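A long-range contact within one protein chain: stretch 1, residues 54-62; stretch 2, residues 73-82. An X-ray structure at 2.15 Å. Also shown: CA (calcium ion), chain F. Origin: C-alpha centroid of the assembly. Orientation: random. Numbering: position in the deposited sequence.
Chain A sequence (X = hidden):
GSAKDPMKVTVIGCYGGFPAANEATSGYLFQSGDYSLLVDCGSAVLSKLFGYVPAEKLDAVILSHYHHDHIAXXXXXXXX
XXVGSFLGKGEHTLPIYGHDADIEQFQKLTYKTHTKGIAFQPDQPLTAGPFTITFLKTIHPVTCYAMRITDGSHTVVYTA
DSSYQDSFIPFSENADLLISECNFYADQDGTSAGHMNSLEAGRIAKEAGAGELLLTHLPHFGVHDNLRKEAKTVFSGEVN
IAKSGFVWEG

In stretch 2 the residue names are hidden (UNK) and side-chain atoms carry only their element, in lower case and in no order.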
# COMPACT_ATOMS: atom_id res chain seq x y z
N PRO A 54 4.09 8.18 14.32
CA PRO A 54 5.15 8.24 13.33
C PRO A 54 5.93 6.95 13.36
O PRO A 54 5.96 6.25 14.41
CB PRO A 54 6.00 9.44 13.75
CG PRO A 54 5.73 9.60 15.23
CD PRO A 54 4.37 9.00 15.51
N ALA A 55 6.52 6.62 12.21
CA ALA A 55 7.26 5.37 12.02
C ALA A 55 8.26 5.09 13.13
O ALA A 55 8.33 3.97 13.65
CB ALA A 55 7.95 5.38 10.70
N GLU A 56 9.03 6.10 13.51
CA GLU A 56 10.08 5.93 14.54
C GLU A 56 9.54 5.62 15.97
O GLU A 56 10.26 5.13 16.83
CB GLU A 56 10.95 7.18 14.57
CG GLU A 56 10.24 8.45 15.16
CD GLU A 56 9.74 9.47 14.10
OE1 GLU A 56 9.45 9.05 12.92
OE2 GLU A 56 9.61 10.68 14.48
N LYS A 57 8.26 5.91 16.23
CA LYS A 57 7.66 5.58 17.51
C LYS A 57 6.95 4.23 17.49
O LYS A 57 6.42 3.80 18.48
CB LYS A 57 6.73 6.72 17.95
CG LYS A 57 7.50 7.89 18.57
CD LYS A 57 6.56 9.08 18.86
CE LYS A 57 7.33 10.38 19.28
NZ LYS A 57 6.59 11.63 18.88
N LEU A 58 6.99 3.52 16.38
CA LEU A 58 6.38 2.22 16.28
C LEU A 58 7.35 1.18 16.86
O LEU A 58 8.50 1.11 16.44
CB LEU A 58 6.06 1.96 14.80
CG LEU A 58 5.16 0.80 14.41
CD1 LEU A 58 3.70 1.04 14.91
CD2 LEU A 58 5.25 0.67 12.89
N ASP A 59 6.92 0.40 17.84
CA ASP A 59 7.81 -0.52 18.53
C ASP A 59 7.86 -1.91 17.91
O ASP A 59 8.87 -2.60 18.01
CB ASP A 59 7.39 -0.68 19.99
CG ASP A 59 7.46 0.64 20.77
OD1 ASP A 59 8.52 0.98 21.34
OD2 ASP A 59 6.45 1.35 20.77
N ALA A 60 6.76 -2.37 17.31
CA ALA A 60 6.77 -3.70 16.72
C ALA A 60 5.60 -3.86 15.79
O ALA A 60 4.64 -3.12 15.88
CB ALA A 60 6.75 -4.78 17.82
N VAL A 61 5.74 -4.79 14.87
CA VAL A 61 4.70 -5.19 13.96
C VAL A 61 4.53 -6.70 14.13
O VAL A 61 5.50 -7.40 14.38
CB VAL A 61 5.09 -4.89 12.51
CG1 VAL A 61 4.00 -5.39 11.53
CG2 VAL A 61 5.35 -3.39 12.32
N ILE A 62 3.30 -7.19 13.98
CA ILE A 62 3.03 -8.63 13.91
C ILE A 62 2.03 -8.88 12.80
O ILE A 62 1.06 -8.11 12.64
CB ILE A 62 2.55 -9.23 15.27
CG1 ILE A 62 2.32 -10.74 15.15
CG2 ILE A 62 1.24 -8.61 15.72
CD1 ILE A 62 2.31 -11.42 16.54
N UNK A 73 2.04 -3.07 2.79
CA UNK A 73 2.84 -1.93 3.22
C UNK A 73 4.14 -2.26 4.00
O UNK A 73 4.83 -1.34 4.47
c UNK A 73 1.47 0.24 3.02
o UNK A 73 0.60 1.01 3.52
o UNK A 73 1.91 0.36 1.82
c UNK A 73 2.01 -0.87 3.95
N UNK A 74 4.54 -3.52 4.06
CA UNK A 74 5.82 -3.87 4.73
C UNK A 74 7.06 -3.28 4.03
O UNK A 74 7.98 -2.71 4.67
c UNK A 74 4.91 -5.87 5.91
c UNK A 74 7.41 -5.74 5.43
c UNK A 74 5.97 -5.37 4.90
c UNK A 74 5.26 -5.42 7.31
N UNK A 75 7.11 -3.39 2.71
CA UNK A 75 8.22 -2.80 1.96
C UNK A 75 8.36 -1.32 2.21
O UNK A 75 9.42 -0.85 2.63
N UNK A 76 7.28 -0.57 1.97
CA UNK A 76 7.33 0.85 2.28
C UNK A 76 7.70 1.12 3.74
O UNK A 76 8.38 2.09 4.03
c UNK A 76 5.43 0.37 0.90
c UNK A 76 5.93 1.34 1.94
c UNK A 76 6.02 -0.96 1.31
N UNK A 77 7.31 0.24 4.66
CA UNK A 77 7.70 0.43 6.07
C UNK A 77 9.21 0.28 6.26
O UNK A 77 9.82 1.02 7.03
c UNK A 77 6.94 -0.50 7.01
c UNK A 77 6.48 -1.43 9.22
c UNK A 77 7.32 -0.42 8.47
c UNK A 77 7.16 1.02 9.04
N UNK A 78 9.79 -0.66 5.52
CA UNK A 78 11.22 -0.85 5.53
C UNK A 78 11.94 0.36 4.97
O UNK A 78 12.94 0.81 5.54
c UNK A 78 11.07 -3.40 5.54
c UNK A 78 11.15 -4.66 4.70
c UNK A 78 11.61 -2.15 4.80
o UNK A 78 11.10 -4.58 3.47
n UNK A 78 11.30 -5.82 5.35
N UNK A 79 11.42 0.92 3.89
CA UNK A 79 12.02 2.16 3.42
C UNK A 79 11.83 3.32 4.43
O UNK A 79 12.74 4.13 4.58
c UNK A 79 11.50 2.53 2.06
c UNK A 79 13.09 0.76 1.10
c UNK A 79 12.05 1.69 0.92
c UNK A 79 11.57 1.90 -0.38
c UNK A 79 13.59 0.00 0.03
c UNK A 79 12.08 1.15 -1.46
c UNK A 79 13.10 0.22 -1.26
N UNK A 80 10.68 3.40 5.12
CA UNK A 80 10.46 4.46 6.11
C UNK A 80 11.51 4.37 7.21
O UNK A 80 12.05 5.39 7.64
c UNK A 80 9.03 4.39 6.71
N UNK A 81 11.83 3.16 7.65
CA UNK A 81 12.87 2.99 8.65
C UNK A 81 14.23 3.39 8.11
O UNK A 81 15.01 4.06 8.80
c UNK A 81 11.57 1.97 11.34
c UNK A 81 12.90 1.55 9.18
c UNK A 81 11.66 1.19 10.03
n UNK A 81 12.70 2.42 13.46
c UNK A 81 12.75 1.64 12.23
N UNK A 82 14.51 3.01 6.86
CA UNK A 82 15.76 3.44 6.25
C UNK A 82 15.88 4.97 6.15
O UNK A 82 16.93 5.53 6.45
c UNK A 82 15.96 2.82 4.88
o UNK A 82 16.55 1.84 2.36
c UNK A 82 17.35 3.09 4.24
c UNK A 82 17.53 2.24 2.99
n UNK A 82 18.78 1.94 2.64
CA CA F . 7.24 3.80 21.10
O HOH W 1 10.14 2.06 14.41
O HOH W 2 4.80 4.22 20.52

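Position 73 carries two side-chain carbons, the second bearing two oxygens, a short carboxylate. Asparagine would have the same shape, but both terminal atoms here are oxygens, so the residue is Asp 73. It sits at the N-cap position just before the helix, yet its side chain makes no capping bond; both carboxylate oxygens are hydrogen-bonded elsewhere in the structure, and stretch 1 lies out of reach.

Position 74 has four carbons, forked at the first, with one arm two carbons long; the end of that arm lies 4.4 Å from CG1 of Val 61. That is Ile 74, and the touching atom is CD1. Its CA-to-CB bond points sideways, but with chi1 and chi2 both m the end of the chain comes nearer to the strand. The CA of Ile 74 is 9.4 Å from the CA of Val 61, and the longer arm helps span that gap.

Position 75 has no side-chain atoms and is therefore Gly 75. Nothing of stretch 1 approaches the site.

At 76, three carbons close a ring onto the backbone nitrogen, out of reach of stretch 1, which defines Pro 76. A CB placed ideally on Gly 75 would lie only 3.0 Å from CD of Pro 76, so the crowding there comes from its neighbor in the helix. Without an N-H, Pro 76 cannot donate a helical hydrogen bond, a small cost in the first turn, and its carbonyl oxygen still accepts from the N of position 80 at 2.9 Å.

Position 77 shows four carbons forked at the second. One arm-end carbon packs 3.8 Å from CG2 of Val 61, and the other lies 4.3 Å from CD2 of Leu 58. This is Leu 77, and these atoms are CD2 and CD1. It points toward stretch 1 and has more area covered there than any other residue of the helix. In the t, p rotamer, its branched end fills the space beside Val 61 and Leu 58, with CD2 close to both.

Position 78 has three carbons, the third carrying one oxygen and one nitrogen, hence Gln 78; its NE2 is hydrogen-bonded elsewhere in the structure. Position 79, one carbon followed by a six-carbon ring, is Phe 79. Neither reaches stretch 1.

Position 80 bears a single carbon, 4.3 Å from CB of Ala 55, and is Ala 80. The CA atoms of Ala 80 and Ala 55 are 6.8 Å apart; two small side chains suit this close approach.

Position 81 has four carbons in a row ending in nitrogen, the third carbon 4.5 Å from O of Ala 55: Lys 81, touching through CD. Its CA-to-CB bond points sideways, but the chain bends through three m torsions, so that its end comes nearer to stretch 1. NZ of Lys 81 donates to water 1 at 2.8 Å.

Position 82, with three carbons ending in one oxygen and one nitrogen, is Gln 82, out of reach.

The contact is thus mainly apolar, with no direct hydrogen bond across it. Leu 77 and Ala 80 point toward stretch 1, while Ile 74 and Lys 81 start sideways and come nearer at their ends; the steps of three and four, 74, 77 and 81, keep them along one side of the helix. At one end, water 1 also donates to O of Ala 55 at 2.7 Å and O of Leu 58 at 2.8 Å, linking the lysine to the turn.

Stretch 2 (73-82) DIGPLQFAKQ
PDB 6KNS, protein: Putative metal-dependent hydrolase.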